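Local coordinates for protein chitinase A (Cycas revoluta, PDB 4R5E) that probably hydrolyses chitin as a plant class V chitinase of glycoside hydrolase family 18, seen here with an allosamidin-type inhibitor in its cleft, at residues T157-F162 / N188-D193; G196-F201 / F241-L246; L236-F241 / A311-Y316. All blocks are in the same frame, centred on the assembly; numbering follows the deposited sequence.

Contact 1. Residues T157-F162 / N188-D193. With AMI (allosamizoline), chain E.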
# COMPACT_ATOMS: atom_id res chain seq x y z
N THR A 157 -11.61 2.40 -2.84
CA THR A 157 -10.73 2.26 -1.69
C THR A 157 -9.77 3.44 -1.62
O THR A 157 -9.72 4.27 -2.54
CB THR A 157 -9.94 0.93 -1.72
OG1 THR A 157 -9.01 0.91 -2.82
CG2 THR A 157 -10.88 -0.23 -1.87
N GLU A 158 -9.04 3.53 -0.52
CA GLU A 158 -7.97 4.50 -0.41
C GLU A 158 -6.87 3.98 0.49
O GLU A 158 -7.09 3.15 1.38
CB GLU A 158 -8.49 5.85 0.11
CG GLU A 158 -8.71 5.91 1.61
CD GLU A 158 -9.32 7.21 2.09
OE1 GLU A 158 -9.08 7.56 3.27
OE2 GLU A 158 -10.04 7.87 1.31
N ALA A 159 -5.66 4.46 0.22
CA ALA A 159 -4.54 4.26 1.10
C ALA A 159 -4.67 5.17 2.32
O ALA A 159 -5.04 6.33 2.19
CB ALA A 159 -3.25 4.55 0.36
N VAL A 160 -4.35 4.62 3.49
CA VAL A 160 -4.28 5.42 4.71
C VAL A 160 -2.95 5.21 5.44
O VAL A 160 -2.31 4.16 5.35
CB VAL A 160 -5.47 5.16 5.68
CG1 VAL A 160 -6.80 5.53 5.02
CG2 VAL A 160 -5.49 3.72 6.19
N TYR A 161 -2.56 6.26 6.16
CA TYR A 161 -1.47 6.22 7.13
C TYR A 161 -1.69 5.06 8.10
O TYR A 161 -2.82 4.60 8.30
CB TYR A 161 -1.43 7.56 7.86
CG TYR A 161 -0.21 7.79 8.71
CD1 TYR A 161 1.06 7.74 8.17
CD2 TYR A 161 -0.33 8.09 10.06
CE1 TYR A 161 2.18 7.95 8.95
CE2 TYR A 161 0.78 8.32 10.85
CZ TYR A 161 2.03 8.25 10.29
OH TYR A 161 3.14 8.47 11.06
N PHE A 162 -0.62 4.57 8.72
CA PHE A 162 -0.73 3.43 9.62
C PHE A 162 -1.66 3.70 10.80
O PHE A 162 -2.23 2.77 11.36
CB PHE A 162 0.65 2.97 10.12
CG PHE A 162 1.11 3.65 11.39
CD1 PHE A 162 1.66 4.92 11.35
CD2 PHE A 162 1.04 2.99 12.60
CE1 PHE A 162 2.10 5.54 12.52
CE2 PHE A 162 1.48 3.60 13.77
CZ PHE A 162 2.01 4.87 13.73
N ASN A 188 -6.65 0.64 2.70
CA ASN A 188 -5.39 -0.06 2.69
C ASN A 188 -4.45 0.64 3.66
O ASN A 188 -3.96 1.73 3.39
CB ASN A 188 -4.84 -0.10 1.26
CG ASN A 188 -5.72 -0.91 0.33
OD1 ASN A 188 -6.11 -2.03 0.65
ND2 ASN A 188 -6.04 -0.34 -0.82
N VAL A 189 -4.25 0.00 4.82
CA VAL A 189 -3.48 0.59 5.92
C VAL A 189 -2.00 0.36 5.68
O VAL A 189 -1.55 -0.79 5.66
CB VAL A 189 -3.89 -0.04 7.28
CG1 VAL A 189 -3.11 0.60 8.43
CG2 VAL A 189 -5.39 0.10 7.51
N MET A 190 -1.24 1.45 5.52
CA MET A 190 0.17 1.36 5.16
C MET A 190 0.98 1.19 6.44
O MET A 190 1.64 2.12 6.93
CB MET A 190 0.60 2.58 4.34
CG MET A 190 -0.03 2.56 2.95
SD MET A 190 0.41 3.92 1.86
CE MET A 190 -0.33 5.28 2.75
N ALA A 191 0.94 -0.04 6.95
CA ALA A 191 1.50 -0.40 8.25
C ALA A 191 2.98 -0.78 8.12
O ALA A 191 3.40 -1.88 8.50
CB ALA A 191 0.70 -1.54 8.85
N TYR A 192 3.76 0.15 7.59
CA TYR A 192 5.18 -0.07 7.37
C TYR A 192 5.88 1.27 7.15
O TYR A 192 5.24 2.31 7.26
CB TYR A 192 5.40 -1.03 6.19
CG TYR A 192 4.60 -0.69 4.94
CD1 TYR A 192 4.93 0.41 4.15
CD2 TYR A 192 3.52 -1.46 4.56
CE1 TYR A 192 4.19 0.72 3.02
CE2 TYR A 192 2.78 -1.16 3.43
CZ TYR A 192 3.12 -0.07 2.66
OH TYR A 192 2.38 0.21 1.54
N ASP A 193 7.18 1.23 6.86
CA ASP A 193 8.02 2.42 6.70
C ASP A 193 8.13 3.23 7.99
O ASP A 193 8.27 4.46 7.96
CB ASP A 193 7.57 3.28 5.51
CG ASP A 193 7.99 2.71 4.17
OD1 ASP A 193 8.94 1.90 4.12
OD2 ASP A 193 7.38 3.09 3.15
C1 AMI E . 3.44 3.26 -0.77
C2 AMI E . 3.02 4.27 -1.83
C3 AMI E . 3.99 4.10 -2.99
C4 AMI E . 5.27 3.62 -2.30
C5 AMI E . 4.74 2.63 -1.26
C6 AMI E . 5.68 2.19 -0.13
C7 AMI E . 1.38 2.76 -1.55
C8 AMI E . -0.88 2.53 -2.43
C9 AMI E . 0.02 0.87 -0.84
N2 AMI E . 1.68 3.81 -2.17
N7 AMI E . 0.25 2.09 -1.61
O3 AMI E . 4.13 5.32 -3.74
O4 AMI E . 6.19 3.00 -3.19
O6 AMI E . 6.14 3.31 0.63
O7 AMI E . 2.44 2.26 -0.71
O HOH W 1 2.00 4.81 7.23

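Contact 2. Residues G196-F201 / F241-L246. With NAA (2-acetamido-2-deoxy-beta-D-allopyranose), chain B.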
# COMPACT_ATOMS: atom_id res chain seq x y z
N GLY A 196 13.89 3.56 8.80
CA GLY A 196 14.69 3.48 7.58
C GLY A 196 15.96 4.30 7.71
O GLY A 196 16.28 4.81 8.79
N SER A 197 16.67 4.44 6.59
CA SER A 197 18.01 5.03 6.57
C SER A 197 18.05 6.52 6.92
O SER A 197 19.13 7.08 7.15
CB SER A 197 18.65 4.82 5.20
OG SER A 197 17.81 5.30 4.17
N TRP A 198 16.89 7.16 6.96
CA TRP A 198 16.76 8.52 7.49
C TRP A 198 17.06 8.59 9.00
O TRP A 198 17.25 9.68 9.54
CB TRP A 198 15.37 9.09 7.16
CG TRP A 198 14.21 8.28 7.68
CD1 TRP A 198 13.63 8.39 8.91
CD2 TRP A 198 13.50 7.24 6.99
NE1 TRP A 198 12.60 7.48 9.03
CE2 TRP A 198 12.50 6.77 7.86
CE3 TRP A 198 13.61 6.67 5.71
CZ2 TRP A 198 11.62 5.75 7.50
CZ3 TRP A 198 12.73 5.65 5.36
CH2 TRP A 198 11.75 5.20 6.25
N GLU A 199 17.08 7.44 9.68
CA GLU A 199 17.55 7.32 11.06
C GLU A 199 18.95 6.71 11.09
O GLU A 199 19.26 5.83 10.28
CB GLU A 199 16.62 6.42 11.86
CG GLU A 199 15.18 6.89 11.95
CD GLU A 199 14.23 5.79 12.37
OE1 GLU A 199 14.35 4.66 11.85
OE2 GLU A 199 13.35 6.05 13.21
N ASN A 200 19.77 7.15 12.03
CA ASN A 200 21.14 6.63 12.15
C ASN A 200 21.26 5.42 13.09
O ASN A 200 22.29 5.21 13.73
CB ASN A 200 22.13 7.75 12.52
CG ASN A 200 21.81 8.42 13.85
OD1 ASN A 200 21.22 7.82 14.75
ND2 ASN A 200 22.20 9.69 13.97
N PHE A 201 20.19 4.63 13.17
CA PHE A 201 20.22 3.35 13.88
C PHE A 201 19.27 2.38 13.19
O PHE A 201 18.24 2.80 12.66
CB PHE A 201 19.84 3.52 15.35
CG PHE A 201 18.66 4.42 15.57
CD1 PHE A 201 18.84 5.78 15.77
CD2 PHE A 201 17.37 3.91 15.55
CE1 PHE A 201 17.76 6.62 15.96
CE2 PHE A 201 16.28 4.75 15.74
CZ PHE A 201 16.47 6.10 15.95
N PHE A 241 9.34 -5.31 0.32
CA PHE A 241 10.67 -4.74 0.28
C PHE A 241 11.13 -4.51 1.71
O PHE A 241 10.31 -4.47 2.64
CB PHE A 241 10.67 -3.40 -0.48
CG PHE A 241 9.89 -2.33 0.21
CD1 PHE A 241 8.52 -2.24 0.02
CD2 PHE A 241 10.50 -1.45 1.08
CE1 PHE A 241 7.78 -1.27 0.68
CE2 PHE A 241 9.77 -0.47 1.73
CZ PHE A 241 8.40 -0.39 1.54
N GLY A 242 12.43 -4.35 1.87
CA GLY A 242 13.02 -4.01 3.16
C GLY A 242 13.67 -2.65 3.09
O GLY A 242 13.92 -2.12 2.01
N ARG A 243 13.94 -2.08 4.26
CA ARG A 243 14.70 -0.84 4.37
C ARG A 243 16.11 -1.20 4.81
O ARG A 243 16.29 -2.01 5.72
CB ARG A 243 14.04 0.11 5.36
CG ARG A 243 12.70 0.65 4.90
CD ARG A 243 12.89 1.79 3.92
NE ARG A 243 11.63 2.17 3.28
CZ ARG A 243 11.55 2.87 2.15
NH1 ARG A 243 12.65 3.27 1.52
NH2 ARG A 243 10.36 3.16 1.65
N SER A 244 17.10 -0.61 4.15
CA SER A 244 18.49 -0.97 4.37
C SER A 244 19.32 0.19 4.89
O SER A 244 19.07 1.36 4.55
CB SER A 244 19.11 -1.49 3.08
OG SER A 244 19.13 -0.47 2.11
N TRP A 245 20.34 -0.16 5.67
CA TRP A 245 21.28 0.78 6.25
C TRP A 245 22.71 0.33 5.97
O TRP A 245 22.97 -0.86 5.74
CB TRP A 245 21.13 0.79 7.77
CG TRP A 245 19.94 1.48 8.37
CD1 TRP A 245 19.93 2.72 8.93
CD2 TRP A 245 18.62 0.95 8.57
NE1 TRP A 245 18.70 3.01 9.44
CE2 TRP A 245 17.87 1.94 9.23
CE3 TRP A 245 17.99 -0.26 8.24
CZ2 TRP A 245 16.53 1.76 9.58
CZ3 TRP A 245 16.65 -0.43 8.58
CH2 TRP A 245 15.94 0.57 9.24
N LEU A 246 23.64 1.27 6.05
CA LEU A 246 25.05 0.95 6.16
C LEU A 246 25.42 1.04 7.64
O LEU A 246 25.12 2.03 8.30
CB LEU A 246 25.89 1.93 5.34
CG LEU A 246 25.62 1.89 3.84
CD1 LEU A 246 26.35 3.04 3.16
CD2 LEU A 246 26.04 0.56 3.23
C1 NAA B . 7.10 3.76 -3.99
C2 NAA B . 8.25 2.91 -4.50
C3 NAA B . 9.07 3.68 -5.52
C4 NAA B . 8.20 4.30 -6.61
C5 NAA B . 7.03 5.05 -5.99
C6 NAA B . 6.07 5.62 -7.04
C7 NAA B . 9.13 1.22 -2.92
C8 NAA B . 10.06 0.97 -1.77
N2 NAA B . 9.09 2.48 -3.38
O3 NAA B . 9.80 4.71 -4.84
O4 NAA B . 8.95 5.25 -7.38
O5 NAA B . 6.32 4.17 -5.12
O6 NAA B . 4.95 6.24 -6.39
O7 NAA B . 8.47 0.31 -3.40
O HOH W 2 16.43 2.57 4.58
O HOH W 3 15.17 4.94 2.68

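Contact 3. Residues L236-F241 / A311-Y316. With NAA (2-acetamido-2-deoxy-beta-D-allopyranose), chain B.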
# COMPACT_ATOMS: atom_id res chain seq x y z
N LEU A 236 -4.69 -4.88 6.08
CA LEU A 236 -3.35 -4.67 6.64
C LEU A 236 -2.25 -4.73 5.59
O LEU A 236 -2.07 -5.75 4.93
CB LEU A 236 -3.06 -5.72 7.72
CG LEU A 236 -1.69 -5.63 8.39
CD1 LEU A 236 -1.57 -4.37 9.22
CD2 LEU A 236 -1.46 -6.87 9.23
N GLY A 237 -1.51 -3.64 5.45
CA GLY A 237 -0.41 -3.59 4.50
C GLY A 237 0.82 -4.31 5.00
O GLY A 237 1.15 -4.22 6.18
N ILE A 238 1.48 -5.02 4.09
CA ILE A 238 2.72 -5.73 4.35
C ILE A 238 3.67 -5.44 3.19
O ILE A 238 3.30 -5.59 2.03
CB ILE A 238 2.49 -7.26 4.45
CG1 ILE A 238 1.43 -7.58 5.51
CG2 ILE A 238 3.81 -7.97 4.76
CD1 ILE A 238 1.00 -9.03 5.52
N PRO A 239 4.90 -5.00 3.50
CA PRO A 239 5.82 -4.68 2.42
C PRO A 239 6.52 -5.91 1.84
O PRO A 239 6.83 -6.85 2.57
CB PRO A 239 6.84 -3.76 3.11
CG PRO A 239 6.88 -4.26 4.50
CD PRO A 239 5.50 -4.78 4.83
N LEU A 240 6.75 -5.88 0.53
CA LEU A 240 7.57 -6.88 -0.14
C LEU A 240 8.96 -6.34 -0.43
O LEU A 240 9.68 -6.85 -1.30
CB LEU A 240 6.88 -7.35 -1.43
CG LEU A 240 5.60 -8.15 -1.23
CD1 LEU A 240 4.96 -8.46 -2.57
CD2 LEU A 240 5.87 -9.43 -0.44
N PHE A 241 9.34 -5.31 0.32
CA PHE A 241 10.67 -4.74 0.28
C PHE A 241 11.13 -4.51 1.71
O PHE A 241 10.31 -4.47 2.64
CB PHE A 241 10.67 -3.40 -0.48
CG PHE A 241 9.89 -2.33 0.21
CD1 PHE A 241 8.52 -2.24 0.02
CD2 PHE A 241 10.50 -1.45 1.08
CE1 PHE A 241 7.78 -1.27 0.68
CE2 PHE A 241 9.77 -0.47 1.73
CZ PHE A 241 8.40 -0.39 1.54
N ALA A 311 3.44 -14.77 7.91
CA ALA A 311 2.44 -15.69 8.44
C ALA A 311 1.88 -15.15 9.76
O ALA A 311 0.67 -15.23 10.01
CB ALA A 311 3.01 -17.08 8.64
N LEU A 312 2.74 -14.60 10.61
CA LEU A 312 2.30 -14.05 11.90
C LEU A 312 1.44 -12.80 11.71
O LEU A 312 0.43 -12.63 12.39
CB LEU A 312 3.50 -13.75 12.80
CG LEU A 312 4.20 -15.00 13.33
CD1 LEU A 312 5.56 -14.61 13.90
CD2 LEU A 312 3.36 -15.70 14.39
N LYS A 313 1.83 -11.94 10.78
CA LYS A 313 1.04 -10.74 10.50
C LYS A 313 -0.33 -11.08 9.93
O LYS A 313 -1.33 -10.43 10.26
CB LYS A 313 1.78 -9.82 9.54
CG LYS A 313 2.90 -9.07 10.20
CD LYS A 313 3.51 -8.07 9.24
CE LYS A 313 4.50 -7.19 9.96
NZ LYS A 313 5.10 -6.20 9.03
N VAL A 314 -0.39 -12.09 9.06
CA VAL A 314 -1.64 -12.47 8.43
C VAL A 314 -2.58 -13.11 9.46
O VAL A 314 -3.78 -12.85 9.45
CB VAL A 314 -1.39 -13.37 7.20
CG1 VAL A 314 -2.68 -13.94 6.66
CG2 VAL A 314 -0.68 -12.56 6.12
N GLN A 315 -2.03 -13.91 10.37
CA GLN A 315 -2.84 -14.49 11.44
C GLN A 315 -3.31 -13.40 12.42
O GLN A 315 -4.45 -13.44 12.89
CB GLN A 315 -2.05 -15.59 12.16
CG GLN A 315 -2.87 -16.39 13.17
CD GLN A 315 -4.03 -17.15 12.54
OE1 GLN A 315 -4.02 -17.46 11.35
NE2 GLN A 315 -5.03 -17.47 13.35
N TYR A 316 -2.44 -12.43 12.70
CA TYR A 316 -2.83 -11.25 13.47
C TYR A 316 -4.04 -10.55 12.84
O TYR A 316 -5.02 -10.24 13.53
CB TYR A 316 -1.65 -10.27 13.58
CG TYR A 316 -2.04 -8.89 14.06
CD1 TYR A 316 -2.10 -8.60 15.41
CD2 TYR A 316 -2.35 -7.88 13.15
CE1 TYR A 316 -2.47 -7.34 15.85
CE2 TYR A 316 -2.72 -6.62 13.59
CZ TYR A 316 -2.77 -6.36 14.94
OH TYR A 316 -3.14 -5.10 15.37
C1 NAA B . 7.10 3.76 -3.99
C2 NAA B . 8.25 2.91 -4.50
C3 NAA B . 9.07 3.68 -5.52
C4 NAA B . 8.20 4.30 -6.61
C5 NAA B . 7.03 5.05 -5.99
C6 NAA B . 6.07 5.62 -7.04
C7 NAA B . 9.13 1.22 -2.92
C8 NAA B . 10.06 0.97 -1.77
N2 NAA B . 9.09 2.48 -3.38
O3 NAA B . 9.80 4.71 -4.84
O4 NAA B . 8.95 5.25 -7.38
O5 NAA B . 6.32 4.17 -5.12
O6 NAA B . 4.95 6.24 -6.39
O7 NAA B . 8.47 0.31 -3.40
O HOH W 4 3.00 -4.59 8.19

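Contact 1. Residues T157-F162 / N188-D193
V160 is gripped from both its N-H and its C=O by the strand of N188 to M190, the heart of a parallel pairing. V160 N bonds N188 O at 2.9 Å, and M190 N meets V160 O at the same length, with the donor nearly in line with the carbonyl bond (C=O...N 168°). E158 O takes N188 N. On the outer face, V160 CG2 lies between its own backbone N and carbonyl carbon, which sets it against V189 CG2 at 3.9 Å. On the inner face M190 bends at its last torsion (chi3 -65°), so that CE folds back onto A159 CB at 3.8 Å while SD faces AMI O7 at 3.7 Å. Past this point the direct bonds stop, although the backbones stay close: 188-193 makes two successive inverse gamma turns, at M190 and A191, and a water fills the step, accepting from F162 N and donating to M190 O at 2.7 Å. The 188-193 chain then turns to the ligand: Y192 OH gives a bond to AMI O7 (3.0 Å) and AMI O6 one to D193 OD2 (2.8 Å). These are neighbouring staves of the TIM barrel. Strand 114-119 bonds to T157 and A159 on one flank, strand 234-247 to V189 on the other, and inside the barrel N188 and M190 rest on F326 of strand 324-328.

Contact 2. Residues G196-F201 / F241-L246
Three backbone carbonyls, those of G196, E199 and F201, crowd round the single indole N-H of W245. E199 O takes a hydrogen bond from W245 NE1 at 3.0 Å, almost in the ring plane though bent (N-H...O 139°), whereas F201 O is badly angled. The loop wraps the ring as well as its edge. S197 CA sits over the five-membered ring, 4.0 Å from its centroid, in a CH-pi contact, and the G196 peptide follows the six-membered part, with G196 O 3.2 Å from W245 CZ2. G196 to E199 is a type I turn, closed by E199 N to G196 O; E199 OE1 also receives G196 N, from above the carboxylate plane, while OE2 is bonded by H195 ND1. W198 folds back over the G196 nitrogen, where a side chain at 196 would clash with its ring. Its far atom CZ3 lies over one face of the R243 guanidinium, the planes 67° apart, while F241 CD2 lies over the rim of the opposite face and D193 forms a salt bridge to NE. A water accepts from S197 N and donates to S244 O, tying turn to strand. A leucine at W245 has no N-H and no flat ring, which would probably leave E199 O without its donor and the G196-S197 peptide without its surface. The F241 ring carries the NAA acetamide methyl C8 over its centre, 3.6 Å above the plane. The loop lies against the part of the barrel strand that runs on into the alpha+beta insertion of class V chitinases, beside the sugar-binding cleft.

Contact 3. Residues L236-F241 / A311-Y316
The strand L236-P239 and the helix A311-Y316 run almost exactly antiparallel, 174° between their directions, with axes 9.8 Å apart, and no direct hydrogen bond joins them. What fills the gap is a thin layer of apolar side chains. L236, with CG anti to the backbone N (chi1 180°), sends CD2 to the ring edge of Y316, 4.1 Å from CD2 of the tyrosine, and beside K313 O. I238 points CD1 at V314 CG2, 4.0 Å away, where the two side chains cross at about a right angle. K313 runs alongside I238 in the opposite sense, its CB 4.2 Å from I238 CD1, and its fully extended chain brings NZ past the strand. There a water accepts from K313 NZ and donates to G237 O, 2.8 Å from each. This buried ammonium is further held by a salt bridge to D305 and a bond to A206 O, which would offset the cost of burying its charge. Helix 337-346 backs V314, and helix 217-227 touches L236 and Y316. Since the helix leads into strand 324-328, parallel to 234-247, this is the strand-to-helix packing of a TIM-barrel beta-alpha-beta crossover, interrupted here by the insertion.

In the fold
From the N terminus, contact 1 closes first, pairing neighbouring barrel strands across 25 residues that include helix 177-183. The chain leaves 188-193 for the loop of 196-201, and contact 2 closes when strand 234-247 returns past it, after helix 217-227. Contact 3 opens inside that span and shuts only after the 69-residue excursion through the insertion strands to helix 307-319, so contacts 2 and 3 cross, sharing F241, while contact 1 stands in series before both. Strand 234-247 joins everything: V189 O meets G237 N at its barrel end, and its far half pairs with strands 262-270 and 300-304 of what is probably the insertion. Contacts 1 and 2 also meet where D193 O packs on W198.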